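Local coordinates for protein putative cytosine/guanine deaminase (Unidentified, PDB 2PAJ) that is a zinc-dependent pterin (isoxanthopterin) deaminase that hydrolyses 2-amino-4-hydroxypteridines to 2,4-dihydroxypteridines, releasing ammonium, at residues A[229-234]-A[268-273]; A[166-171]-A[198-203]; A[233-238]-A[274-279]; A[295-300]-A[322-327]. All blocks are in the same frame, centred on the assembly; numbering follows the deposited sequence.

Overall arrangement
The four contacts lie among the strands, helices and loops of the zinc-binding (β/α)8 barrel of an amidohydrolase. Contacts 1 and 3 share helix 228-240 and have centres only about 7 Å apart: the backbone oxygen of Met231 in contact 1 accepts a hydrogen bond from the Trp276 indole of contact 3. Contact 2, about 15 Å from contact 3 between centres, joins the earlier strand 163-168 to helix 190-203. Contact 4 lies further round, about 19 Å from contacts 1 and 3 between centres; its Leu296 packs on Ala269 and Leu277, and its Thr300 on Leu277. None includes a zinc ligand, but the side chain of Trp276 lies about 13 Å from the zinc ion.

Contact 1 (A[229-234]-A[268-273]); sequences REMRET and VAFCGE
Met231 lays its terminal methyl beside the Phe270 ring, with CE 3.9 Å from both Phe270 CE2 and Phe270 CD2. The approach is oblique, and the sulfur stays further back: Met231 SD is 5.5 Å from the centroid of the Phe270 ring, 73° off its normal. The pair is thus a Met-aromatic contact in which the methyl does the touching. A bend at the last torsion of Met231 (chi3 -97°) also brings CE to 4.1 Å from Cys271 CA, onto the backbone of the second helix. Phe270 is backed by His274, whose ring stacks on it.

From the next residue along the helix, Arg232 reaches across with its chain extended from CG to NE. Glu273 O lies oblique to the guanidinium, 2.7 Å from Arg232 NH2. The Glu273 carboxylate is more distant, 5.8 Å from Arg232 NH2 to Glu273 OE1.

The two short axes come within 10.5 Å and cross at -56°. At this separation the backbones do not meet, and the long side chains of Met231, Arg232 and Phe270 bridge them. Such packing joins consecutive outer helices, 228-240 and 267-273, of the (β/α)8 barrel on which amidohydrolases are built.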
loop_
_atom_site.group_PDB
_atom_site.type_symbol
_atom_site.label_atom_id
_atom_site.label_comp_id
_atom_site.label_asym_id
_atom_site.label_seq_id
_atom_site.Cartn_x
_atom_site.Cartn_y
_atom_site.Cartn_z
ATOM N N ARG A 229 -25.008 -5.253 -13.219
ATOM C CA ARG A 229 -25.408 -4.143 -14.086
ATOM C C ARG A 229 -24.700 -2.919 -13.509
ATOM O O ARG A 229 -24.256 -2.020 -14.228
ATOM C CB ARG A 229 -26.931 -3.967 -14.020
ATOM C CG ARG A 229 -27.490 -2.643 -14.527
ATOM C CD ARG A 229 -28.876 -2.445 -13.898
ATOM N NE ARG A 229 -29.635 -1.305 -14.418
ATOM C CZ ARG A 229 -30.901 -1.037 -14.069
ATOM N NH1 ARG A 229 -31.547 -1.823 -13.200
ATOM N NH2 ARG A 229 -31.540 0.008 -14.597
ATOM N N GLU A 230 -24.602 -2.910 -12.188
ATOM C CA GLU A 230 -23.953 -1.829 -11.489
ATOM C C GLU A 230 -22.435 -1.828 -11.676
ATOM O O GLU A 230 -21.819 -0.767 -11.663
ATOM C CB GLU A 230 -24.307 -1.880 -10.005
ATOM C CG GLU A 230 -25.567 -1.124 -9.675
ATOM C CD GLU A 230 -25.961 -1.252 -8.219
ATOM O OE1 GLU A 230 -26.740 -0.396 -7.731
ATOM O OE2 GLU A 230 -25.504 -2.219 -7.566
ATOM N N MET A 231 -21.812 -2.991 -11.861
ATOM C CA MET A 231 -20.368 -2.941 -12.033
ATOM C C MET A 231 -20.001 -2.355 -13.398
ATOM O O MET A 231 -18.936 -1.756 -13.556
ATOM C CB MET A 231 -19.676 -4.303 -11.751
ATOM C CG MET A 231 -20.355 -5.595 -12.172
ATOM S SD MET A 231 -19.633 -7.084 -11.323
ATOM C CE MET A 231 -18.493 -7.682 -12.536
ATOM N N ARG A 232 -20.896 -2.481 -14.374
ATOM C CA ARG A 232 -20.619 -1.897 -15.681
ATOM C C ARG A 232 -20.660 -0.376 -15.549
ATOM O O ARG A 232 -19.682 0.316 -15.871
ATOM C CB ARG A 232 -21.633 -2.342 -16.733
ATOM C CG ARG A 232 -21.424 -3.754 -17.238
ATOM C CD ARG A 232 -22.017 -3.920 -18.619
ATOM N NE ARG A 232 -21.823 -5.255 -19.182
ATOM C CZ ARG A 232 -22.440 -6.353 -18.752
ATOM N NH1 ARG A 232 -23.298 -6.273 -17.745
ATOM N NH2 ARG A 232 -22.211 -7.531 -19.331
ATOM N N GLU A 233 -21.783 0.146 -15.062
ATOM C CA GLU A 233 -21.910 1.588 -14.916
ATOM C C GLU A 233 -20.876 2.122 -13.937
ATOM O O GLU A 233 -20.322 3.200 -14.116
ATOM C CB GLU A 233 -23.336 1.964 -14.492
ATOM C CG GLU A 233 -23.868 1.254 -13.256
ATOM C CD GLU A 233 -25.407 1.295 -13.171
ATOM O OE1 GLU A 233 -26.067 0.712 -14.072
ATOM O OE2 GLU A 233 -25.952 1.902 -12.209
ATOM N N THR A 234 -20.593 1.346 -12.908
ATOM C CA THR A 234 -19.608 1.754 -11.917
ATOM C C THR A 234 -18.223 1.902 -12.565
ATOM O O THR A 234 -17.442 2.773 -12.184
ATOM C CB THR A 234 -19.547 0.731 -10.785
ATOM O OG1 THR A 234 -19.379 1.409 -9.545
ATOM C CG2 THR A 234 -18.421 -0.234 -11.007
ATOM N N VAL A 268 -13.096 -14.323 -13.111
ATOM C CA VAL A 268 -12.322 -13.391 -13.911
ATOM C C VAL A 268 -13.042 -13.130 -15.242
ATOM O O VAL A 268 -13.198 -11.988 -15.657
ATOM C CB VAL A 268 -10.899 -13.957 -14.160
ATOM C CG1 VAL A 268 -10.101 -13.035 -15.057
ATOM C CG2 VAL A 268 -10.200 -14.136 -12.838
ATOM N N ALA A 269 -13.494 -14.199 -15.891
ATOM C CA ALA A 269 -14.202 -14.101 -17.162
ATOM C C ALA A 269 -15.481 -13.254 -17.024
ATOM O O ALA A 269 -15.875 -12.539 -17.948
ATOM C CB ALA A 269 -14.535 -15.508 -17.671
ATOM N N PHE A 270 -16.119 -13.342 -15.865
ATOM C CA PHE A 270 -17.330 -12.580 -15.580
ATOM C C PHE A 270 -16.938 -11.106 -15.470
ATOM O O PHE A 270 -17.564 -10.230 -16.066
ATOM C CB PHE A 270 -17.940 -13.057 -14.261
ATOM C CG PHE A 270 -19.289 -12.485 -13.976
ATOM C CD1 PHE A 270 -20.413 -12.973 -14.627
ATOM C CD2 PHE A 270 -19.438 -11.444 -13.062
ATOM C CE1 PHE A 270 -21.669 -12.432 -14.376
ATOM C CE2 PHE A 270 -20.690 -10.891 -12.801
ATOM C CZ PHE A 270 -21.812 -11.383 -13.457
ATOM N N CYS A 271 -15.888 -10.837 -14.703
ATOM C CA CYS A 271 -15.398 -9.471 -14.542
ATOM C C CYS A 271 -15.097 -8.855 -15.896
ATOM O O CYS A 271 -15.390 -7.690 -16.136
ATOM C CB CYS A 271 -14.133 -9.456 -13.692
ATOM S SG CYS A 271 -14.448 -9.669 -11.950
ATOM N N GLY A 272 -14.500 -9.646 -16.776
ATOM C CA GLY A 272 -14.187 -9.148 -18.097
ATOM C C GLY A 272 -15.449 -8.711 -18.811
ATOM O O GLY A 272 -15.516 -7.612 -19.345
ATOM N N GLU A 273 -16.461 -9.573 -18.793
ATOM C CA GLU A 273 -17.731 -9.312 -19.448
ATOM C C GLU A 273 -18.537 -8.143 -18.891
ATOM O O GLU A 273 -19.533 -7.731 -19.484
ATOM C CB GLU A 273 -18.569 -10.589 -19.438
ATOM C CG GLU A 273 -18.382 -11.401 -20.709
ATOM C CD GLU A 273 -18.993 -12.783 -20.644
ATOM O OE1 GLU A 273 -20.178 -12.913 -20.262
ATOM O OE2 GLU A 273 -18.281 -13.745 -20.994
#

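Contact 2 (A[166-171]-A[198-203]); sequences LLRGGA and ERLAAR
Leu200 drops one methyl onto two side chains of the neighbouring strand: Leu200 CD1 is 3.7 Å from Arg168 CG and 4.0 Å from Leu166 CD2. Both pairs cross at about a right angle, so CD1 meets the aliphatic root of the arginine and one branch of the leucine without lying along either. Leu200 gets there with CG beside its backbone N and opposite the carbonyl carbon (chi1 -65°). Leu166 has CG swung the other way, opposite the backbone N (chi1 178°), and its CD2 branch does the touching. Being two residues apart on an extended strand, Leu166 and Arg168 face the same way, toward the helix.

This is the strand-to-helix packing of one β/α unit in a (β/α)8 barrel: strand 163-168 lies in the barrel wall, and helix 190-203 covers its outer side. Leu166 also packs on Ser150, Leu153 and Phe154 of helix 149-159.

In Arg168, chi1 places CG against Leu200; the bend at chi2 (-69°) then turns the rest of the chain, with the guanidinium, along the loop after the strand. There Arg168 NH1 makes a weak hydrogen bond to Gly169 O at 3.0 Å. Its stronger partners are carboxylates, Asp196 at NH2 and Glu188 at NH1, and Tyr141 and Tyr193 add cation-pi contacts. Asp196 uses its other oxygen for a salt bridge to Arg199. On the helix itself, the second methyl of Leu200, CD2, rests 3.1 Å above the plane of the Arg199 guanidinium, toward its rim.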
loop_
_atom_site.group_PDB
_atom_site.type_symbol
_atom_site.label_atom_id
_atom_site.label_comp_id
_atom_site.label_asym_id
_atom_site.label_seq_id
_atom_site.Cartn_x
_atom_site.Cartn_y
_atom_site.Cartn_z
ATOM N N LEU A 166 -6.647 6.599 -1.869
ATOM C CA LEU A 166 -7.938 6.185 -1.337
ATOM C C LEU A 166 -8.663 5.202 -2.247
ATOM O O LEU A 166 -8.933 5.496 -3.409
ATOM C CB LEU A 166 -8.827 7.405 -1.098
ATOM C CG LEU A 166 -10.239 7.105 -0.583
ATOM C CD1 LEU A 166 -10.167 6.316 0.716
ATOM C CD2 LEU A 166 -10.999 8.404 -0.394
ATOM N N LEU A 167 -8.973 4.032 -1.703
ATOM C CA LEU A 167 -9.681 2.997 -2.444
ATOM C C LEU A 167 -11.107 2.975 -1.876
ATOM O O LEU A 167 -11.455 2.130 -1.055
ATOM C CB LEU A 167 -9.002 1.637 -2.241
ATOM C CG LEU A 167 -7.479 1.542 -2.385
ATOM C CD1 LEU A 167 -7.046 0.101 -2.187
ATOM C CD2 LEU A 167 -7.061 2.044 -3.743
ATOM N N ARG A 168 -11.919 3.927 -2.327
ATOM C CA ARG A 168 -13.295 4.099 -1.875
ATOM C C ARG A 168 -14.125 2.844 -2.087
ATOM O O ARG A 168 -14.541 2.545 -3.202
ATOM C CB ARG A 168 -13.916 5.292 -2.618
ATOM C CG ARG A 168 -14.946 6.102 -1.836
ATOM C CD ARG A 168 -16.236 5.331 -1.592
ATOM N NE ARG A 168 -17.277 6.176 -1.010
ATOM C CZ ARG A 168 -18.489 5.749 -0.673
ATOM N NH1 ARG A 168 -18.822 4.482 -0.860
ATOM N NH2 ARG A 168 -19.364 6.586 -0.135
ATOM N N GLY A 169 -14.366 2.117 -1.001
ATOM C CA GLY A 169 -15.134 0.890 -1.085
ATOM C C GLY A 169 -16.580 1.034 -0.666
ATOM O O GLY A 169 -17.029 2.121 -0.317
ATOM N N GLY A 170 -17.312 -0.072 -0.704
ATOM C CA GLY A 170 -18.706 -0.041 -0.310
ATOM C C GLY A 170 -19.569 -1.063 -1.025
ATOM O O GLY A 170 -19.080 -1.908 -1.779
ATOM N N ALA A 171 -20.869 -0.991 -0.774
ATOM C CA ALA A 171 -21.809 -1.898 -1.404
ATOM C C ALA A 171 -23.181 -1.275 -1.556
ATOM O O ALA A 171 -23.543 -0.342 -0.844
ATOM C CB ALA A 171 -21.915 -3.190 -0.607
ATOM N N GLU A 198 -17.435 11.406 -7.251
ATOM C CA GLU A 198 -17.250 12.584 -8.091
ATOM C C GLU A 198 -16.752 13.716 -7.181
ATOM O O GLU A 198 -15.833 14.469 -7.518
ATOM C CB GLU A 198 -18.577 12.930 -8.761
ATOM C CG GLU A 198 -19.127 11.748 -9.559
ATOM C CD GLU A 198 -20.232 12.127 -10.539
ATOM O OE1 GLU A 198 -21.332 12.538 -10.085
ATOM O OE2 GLU A 198 -19.998 12.009 -11.765
ATOM N N ARG A 199 -17.352 13.791 -6.001
ATOM C CA ARG A 199 -16.973 14.785 -5.020
ATOM C C ARG A 199 -15.491 14.584 -4.688
ATOM O O ARG A 199 -14.692 15.516 -4.792
ATOM C CB ARG A 199 -17.843 14.622 -3.775
ATOM C CG ARG A 199 -17.401 15.451 -2.605
ATOM C CD ARG A 199 -17.793 14.763 -1.301
ATOM N NE ARG A 199 -16.818 15.007 -0.235
ATOM C CZ ARG A 199 -16.290 14.045 0.520
ATOM N NH1 ARG A 199 -16.647 12.780 0.331
ATOM N NH2 ARG A 199 -15.389 14.342 1.452
ATOM N N LEU A 200 -15.134 13.359 -4.304
ATOM C CA LEU A 200 -13.749 13.003 -3.963
ATOM C C LEU A 200 -12.771 13.153 -5.133
ATOM O O LEU A 200 -11.631 13.585 -4.960
ATOM C CB LEU A 200 -13.692 11.561 -3.460
ATOM C CG LEU A 200 -14.437 11.295 -2.154
ATOM C CD1 LEU A 200 -14.465 9.794 -1.877
ATOM C CD2 LEU A 200 -13.763 12.072 -1.017
ATOM N N ALA A 201 -13.225 12.789 -6.323
ATOM C CA ALA A 201 -12.392 12.886 -7.502
ATOM C C ALA A 201 -12.006 14.326 -7.762
ATOM O O ALA A 201 -10.884 14.619 -8.147
ATOM C CB ALA A 201 -13.125 12.333 -8.698
ATOM N N ALA A 202 -12.945 15.233 -7.541
ATOM C CA ALA A 202 -12.697 16.647 -7.786
ATOM C C ALA A 202 -11.941 17.306 -6.650
ATOM O O ALA A 202 -11.221 18.268 -6.866
ATOM C CB ALA A 202 -14.010 17.363 -8.011
ATOM N N ARG A 203 -12.090 16.775 -5.445
ATOM C CA ARG A 203 -11.454 17.355 -4.281
ATOM C C ARG A 203 -10.007 16.941 -4.045
ATOM O O ARG A 203 -9.142 17.797 -3.857
ATOM C CB ARG A 203 -12.286 17.012 -3.050
ATOM C CG ARG A 203 -11.987 17.789 -1.778
ATOM C CD ARG A 203 -12.775 17.121 -0.657
ATOM N NE ARG A 203 -12.934 17.883 0.589
ATOM C CZ ARG A 203 -11.940 18.438 1.272
ATOM N NH1 ARG A 203 -10.692 18.332 0.828
ATOM N NH2 ARG A 203 -12.193 19.078 2.409
#

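Contact 3 (A[233-238]-A[274-279]); sequences ETAAVA and HDWLGS
Trp276 meets Thr234 and Ala235 of the helix with the NE1 side of its indole. From CB, chi1 of -98° and chi2 of 79° together set the ring so that its CD1-NE1 side faces the helix. Its CD1 is the first atom to touch, 4.1 Å from Ala235 CB, which approaches obliquely. At the next position, NE1, two carbons converge: Ala235 CB at 3.8 Å and Thr234 CG2 at 3.3 Å. The proton of NE1 is used elsewhere, in a hydrogen bond to Met231 O one turn back on the same helix, which restrains the rotation of the ring. Beyond NE1, the same Thr234 methyl, at the ring edge and near its plane, is also 3.9 Å from Trp276 CE2 and 3.7 Å from Trp276 CZ2.

Asp275, with a positive phi of 56°, is the C-prime residue of the Schellman motif that ends helix 267-273; the chain turns there and delivers the indole to helix 228-240. Ala235 CB lies against Asp275, 3.3 Å from Asp275 O and 3.9 Å from Asp275 CB. Asp275 O accepts a hydrogen bond from Arg239 NH1. The indole packs further on Met245 and Ser247 of barrel strand 244-248, whose His248 is a zinc ligand.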
loop_
_atom_site.group_PDB
_atom_site.type_symbol
_atom_site.label_atom_id
_atom_site.label_comp_id
_atom_site.label_asym_id
_atom_site.label_seq_id
_atom_site.Cartn_x
_atom_site.Cartn_y
_atom_site.Cartn_z
ATOM N N GLU A 233 -21.783 0.146 -15.062
ATOM C CA GLU A 233 -21.910 1.588 -14.916
ATOM C C GLU A 233 -20.876 2.122 -13.937
ATOM O O GLU A 233 -20.322 3.200 -14.116
ATOM C CB GLU A 233 -23.336 1.964 -14.492
ATOM C CG GLU A 233 -23.868 1.254 -13.256
ATOM C CD GLU A 233 -25.407 1.295 -13.171
ATOM O OE1 GLU A 233 -26.067 0.712 -14.072
ATOM O OE2 GLU A 233 -25.952 1.902 -12.209
ATOM N N THR A 234 -20.593 1.346 -12.908
ATOM C CA THR A 234 -19.608 1.754 -11.917
ATOM C C THR A 234 -18.223 1.902 -12.565
ATOM O O THR A 234 -17.442 2.773 -12.184
ATOM C CB THR A 234 -19.547 0.731 -10.785
ATOM O OG1 THR A 234 -19.379 1.409 -9.545
ATOM C CG2 THR A 234 -18.421 -0.234 -11.007
ATOM N N ALA A 235 -17.932 1.043 -13.541
ATOM C CA ALA A 235 -16.664 1.075 -14.263
ATOM C C ALA A 235 -16.596 2.327 -15.140
ATOM O O ALA A 235 -15.565 2.995 -15.211
ATOM C CB ALA A 235 -16.530 -0.175 -15.125
ATOM N N ALA A 236 -17.712 2.632 -15.795
ATOM C CA ALA A 236 -17.825 3.782 -16.677
ATOM C C ALA A 236 -17.558 5.110 -15.984
ATOM O O ALA A 236 -16.963 6.015 -16.571
ATOM C CB ALA A 236 -19.201 3.806 -17.303
ATOM N N VAL A 237 -18.012 5.241 -14.746
ATOM C CA VAL A 237 -17.814 6.483 -14.012
ATOM C C VAL A 237 -16.338 6.675 -13.696
ATOM O O VAL A 237 -15.781 7.761 -13.891
ATOM C CB VAL A 237 -18.608 6.480 -12.706
ATOM C CG1 VAL A 237 -18.429 7.796 -11.981
ATOM C CG2 VAL A 237 -20.070 6.228 -13.005
ATOM N N ALA A 238 -15.713 5.607 -13.201
ATOM C CA ALA A 238 -14.299 5.618 -12.861
ATOM C C ALA A 238 -13.506 6.031 -14.084
ATOM O O ALA A 238 -12.708 6.961 -14.038
ATOM C CB ALA A 238 -13.865 4.235 -12.403
ATOM N N HIS A 274 -18.085 -7.595 -17.767
ATOM C CA HIS A 274 -18.758 -6.472 -17.136
ATOM C C HIS A 274 -17.853 -5.272 -16.952
ATOM O O HIS A 274 -17.968 -4.548 -15.966
ATOM C CB HIS A 274 -19.329 -6.908 -15.796
ATOM C CG HIS A 274 -20.397 -7.944 -15.928
ATOM N ND1 HIS A 274 -21.733 -7.667 -15.727
ATOM C CD2 HIS A 274 -20.336 -9.238 -16.324
ATOM C CE1 HIS A 274 -22.447 -8.743 -16.000
ATOM N NE2 HIS A 274 -21.623 -9.711 -16.364
ATOM N N ASP A 275 -16.954 -5.076 -17.916
ATOM C CA ASP A 275 -16.020 -3.954 -17.922
ATOM C C ASP A 275 -15.135 -3.824 -16.680
ATOM O O ASP A 275 -14.817 -2.708 -16.256
ATOM C CB ASP A 275 -16.787 -2.638 -18.128
ATOM C CG ASP A 275 -17.573 -2.607 -19.440
ATOM O OD1 ASP A 275 -16.970 -2.825 -20.520
ATOM O OD2 ASP A 275 -18.799 -2.361 -19.389
ATOM N N TRP A 276 -14.719 -4.955 -16.111
ATOM C CA TRP A 276 -13.889 -4.924 -14.916
ATOM C C TRP A 276 -12.511 -5.564 -15.023
ATOM O O TRP A 276 -12.039 -6.218 -14.092
ATOM C CB TRP A 276 -14.646 -5.508 -13.714
ATOM C CG TRP A 276 -15.246 -4.443 -12.891
ATOM C CD1 TRP A 276 -16.402 -3.750 -13.152
ATOM C CD2 TRP A 276 -14.654 -3.813 -11.746
ATOM N NE1 TRP A 276 -16.561 -2.723 -12.248
ATOM C CE2 TRP A 276 -15.507 -2.734 -11.374
ATOM C CE3 TRP A 276 -13.487 -4.047 -10.999
ATOM C CZ2 TRP A 276 -15.224 -1.889 -10.284
ATOM C CZ3 TRP A 276 -13.209 -3.212 -9.921
ATOM C CH2 TRP A 276 -14.076 -2.143 -9.572
ATOM N N LEU A 277 -11.868 -5.369 -16.166
ATOM C CA LEU A 277 -10.514 -5.856 -16.386
ATOM C C LEU A 277 -9.795 -4.740 -17.130
ATOM O O LEU A 277 -10.413 -3.761 -17.538
ATOM C CB LEU A 277 -10.485 -7.134 -17.234
ATOM C CG LEU A 277 -11.066 -8.460 -16.724
ATOM C CD1 LEU A 277 -10.622 -9.581 -17.654
ATOM C CD2 LEU A 277 -10.609 -8.744 -15.308
ATOM N N GLY A 278 -8.491 -4.892 -17.311
ATOM C CA GLY A 278 -7.714 -3.876 -17.997
ATOM C C GLY A 278 -6.622 -3.380 -17.086
ATOM O O GLY A 278 -6.716 -3.534 -15.880
ATOM N N SER A 279 -5.583 -2.791 -17.661
ATOM C CA SER A 279 -4.459 -2.282 -16.878
ATOM C C SER A 279 -4.953 -1.197 -15.945
ATOM O O SER A 279 -4.210 -0.664 -15.124
ATOM C CB SER A 279 -3.394 -1.727 -17.816
ATOM O OG SER A 279 -3.998 -0.966 -18.845
#

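Contact 4 (A[295-300]-A[322-327]); sequences ALLAQT and REMADA
Ala298 and Ala327 meet where the two backbones come nearest. Their CB atoms are 4.1 Å apart, and Ala298 CB also lies 3.4 Å from Ala327 O, so the methyl sits against the carbonyl of the opposite helix. With no longer side chain between them the backbones come close: Ala298 CA is 5.9 Å from Ala327 CA. Beside this pair a looser apolar contact runs deeper into the protein, where one methyl of Leu297, CD1, is 4.5 Å from Met324 SD. Beyond each other, Leu297 packs on Thr302 and Met324 on Val329.

The partners are helix 291-300 and the short helix 324-327, which precede strands 303-306 and 331-333 of the (β/α)8 barrel, so the contact is packing between helices on the outside of the barrel. Met324 is nevertheless not far from the metal site: its side chain is about 10 Å from that of the zinc ligand His285.

In the next shell, both helices are tied within themselves. Thr300 folds its hydroxyl back onto its own helix, donating from OG1 to Leu296 O at 2.7 Å with a C=O...O angle of 145°, tilted 16° from the carbonyl plane. The same oxygen accepts the backbone N of Thr300, so it is gripped twice. Thr300 OG1 also pairs with Thr302 OG1, linking this helix end to the loop that follows. On the other side Glu323 sits at the N-cap of helix 324-327, and its carbonyl receives Ala327 N. Further out, salt bridges to Arg360 and Glu385 hold the side chains of Glu323 and Arg322, respectively.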
loop_
_atom_site.group_PDB
_atom_site.type_symbol
_atom_site.label_atom_id
_atom_site.label_comp_id
_atom_site.label_asym_id
_atom_site.label_seq_id
_atom_site.Cartn_x
_atom_site.Cartn_y
_atom_site.Cartn_z
ATOM N N ALA A 295 -4.286 -16.148 -18.016
ATOM C CA ALA A 295 -4.038 -15.622 -19.355
ATOM C C ALA A 295 -4.825 -14.331 -19.579
ATOM O O ALA A 295 -4.311 -13.362 -20.145
ATOM C CB ALA A 295 -4.429 -16.663 -20.396
ATOM N N LEU A 296 -6.077 -14.332 -19.129
ATOM C CA LEU A 296 -6.939 -13.169 -19.264
ATOM C C LEU A 296 -6.393 -12.005 -18.455
ATOM O O LEU A 296 -6.527 -10.854 -18.849
ATOM C CB LEU A 296 -8.352 -13.497 -18.790
ATOM C CG LEU A 296 -9.488 -13.417 -19.810
ATOM C CD1 LEU A 296 -10.802 -13.528 -19.070
ATOM C CD2 LEU A 296 -9.421 -12.110 -20.580
ATOM N N LEU A 297 -5.792 -12.299 -17.312
ATOM C CA LEU A 297 -5.216 -11.244 -16.494
ATOM C C LEU A 297 -3.981 -10.711 -17.182
ATOM O O LEU A 297 -3.681 -9.527 -17.109
ATOM C CB LEU A 297 -4.832 -11.783 -15.118
ATOM C CG LEU A 297 -6.005 -12.124 -14.202
ATOM C CD1 LEU A 297 -5.492 -12.857 -12.981
ATOM C CD2 LEU A 297 -6.747 -10.849 -13.827
ATOM N N ALA A 298 -3.269 -11.608 -17.853
ATOM C CA ALA A 298 -2.051 -11.257 -18.559
ATOM C C ALA A 298 -2.317 -10.415 -19.807
ATOM O O ALA A 298 -1.607 -9.445 -20.062
ATOM C CB ALA A 298 -1.287 -12.521 -18.931
ATOM N N GLN A 299 -3.336 -10.779 -20.584
ATOM C CA GLN A 299 -3.643 -10.039 -21.808
ATOM C C GLN A 299 -4.296 -8.682 -21.553
ATOM O O GLN A 299 -4.083 -7.732 -22.310
ATOM C CB GLN A 299 -4.539 -10.866 -22.726
ATOM C CG GLN A 299 -5.988 -10.882 -22.314
ATOM C CD GLN A 299 -6.932 -11.237 -23.462
ATOM O OE1 GLN A 299 -7.005 -12.389 -23.903
ATOM N NE2 GLN A 299 -7.656 -10.233 -23.956
ATOM N N THR A 300 -5.082 -8.595 -20.484
ATOM C CA THR A 300 -5.758 -7.355 -20.134
ATOM C C THR A 300 -4.866 -6.424 -19.328
ATOM O O THR A 300 -5.135 -5.233 -19.236
ATOM C CB THR A 300 -7.054 -7.624 -19.340
ATOM O OG1 THR A 300 -6.751 -8.288 -18.106
ATOM C CG2 THR A 300 -7.980 -8.497 -20.152
ATOM N N ARG A 322 3.804 -16.821 -8.590
ATOM C CA ARG A 322 4.757 -17.014 -9.677
ATOM C C ARG A 322 4.214 -17.967 -10.719
ATOM O O ARG A 322 4.622 -19.121 -10.811
ATOM C CB ARG A 322 6.129 -17.511 -9.194
ATOM C CG ARG A 322 7.087 -17.596 -10.378
ATOM C CD ARG A 322 8.536 -17.487 -10.022
ATOM N NE ARG A 322 8.946 -16.169 -9.543
ATOM C CZ ARG A 322 8.930 -15.806 -8.264
ATOM N NH1 ARG A 322 8.499 -16.668 -7.337
ATOM N NH2 ARG A 322 9.412 -14.614 -7.894
ATOM N N GLU A 323 3.275 -17.438 -11.483
ATOM C CA GLU A 323 2.590 -18.100 -12.579
ATOM C C GLU A 323 1.960 -16.876 -13.197
ATOM O O GLU A 323 2.020 -16.669 -14.411
ATOM C CB GLU A 323 1.530 -19.065 -12.074
ATOM C CG GLU A 323 2.131 -20.365 -11.623
ATOM C CD GLU A 323 1.245 -21.094 -10.646
ATOM O OE1 GLU A 323 0.207 -21.657 -11.091
ATOM O OE2 GLU A 323 1.584 -21.086 -9.431
ATOM N N MET A 324 1.397 -16.039 -12.331
ATOM C CA MET A 324 0.811 -14.788 -12.762
ATOM C C MET A 324 1.988 -13.922 -13.189
ATOM O O MET A 324 1.974 -13.303 -14.250
ATOM C CB MET A 324 0.073 -14.121 -11.603
ATOM C CG MET A 324 -1.089 -14.935 -11.075
ATOM S SD MET A 324 -2.264 -13.984 -10.100
ATOM C CE MET A 324 -1.977 -14.546 -8.496
ATOM N N ALA A 325 3.017 -13.901 -12.352
ATOM C CA ALA A 325 4.208 -13.118 -12.628
ATOM C C ALA A 325 4.852 -13.612 -13.913
ATOM O O ALA A 325 5.319 -12.815 -14.727
ATOM C CB ALA A 325 5.187 -13.235 -11.469
ATOM N N ASP A 326 4.865 -14.930 -14.103
ATOM C CA ASP A 326 5.464 -15.510 -15.301
ATOM C C ASP A 326 4.579 -15.277 -16.505
ATOM O O ASP A 326 5.067 -15.122 -17.630
ATOM C CB ASP A 326 5.694 -17.006 -15.112
ATOM C CG ASP A 326 6.731 -17.298 -14.051
ATOM O OD1 ASP A 326 7.803 -16.652 -14.096
ATOM O OD2 ASP A 326 6.476 -18.164 -13.178
ATOM N N ALA A 327 3.272 -15.263 -16.256
ATOM C CA ALA A 327 2.289 -15.033 -17.296
ATOM C C ALA A 327 2.428 -13.596 -17.768
ATOM O O ALA A 327 2.044 -13.259 -18.882
ATOM C CB ALA A 327 0.897 -15.279 -16.754
#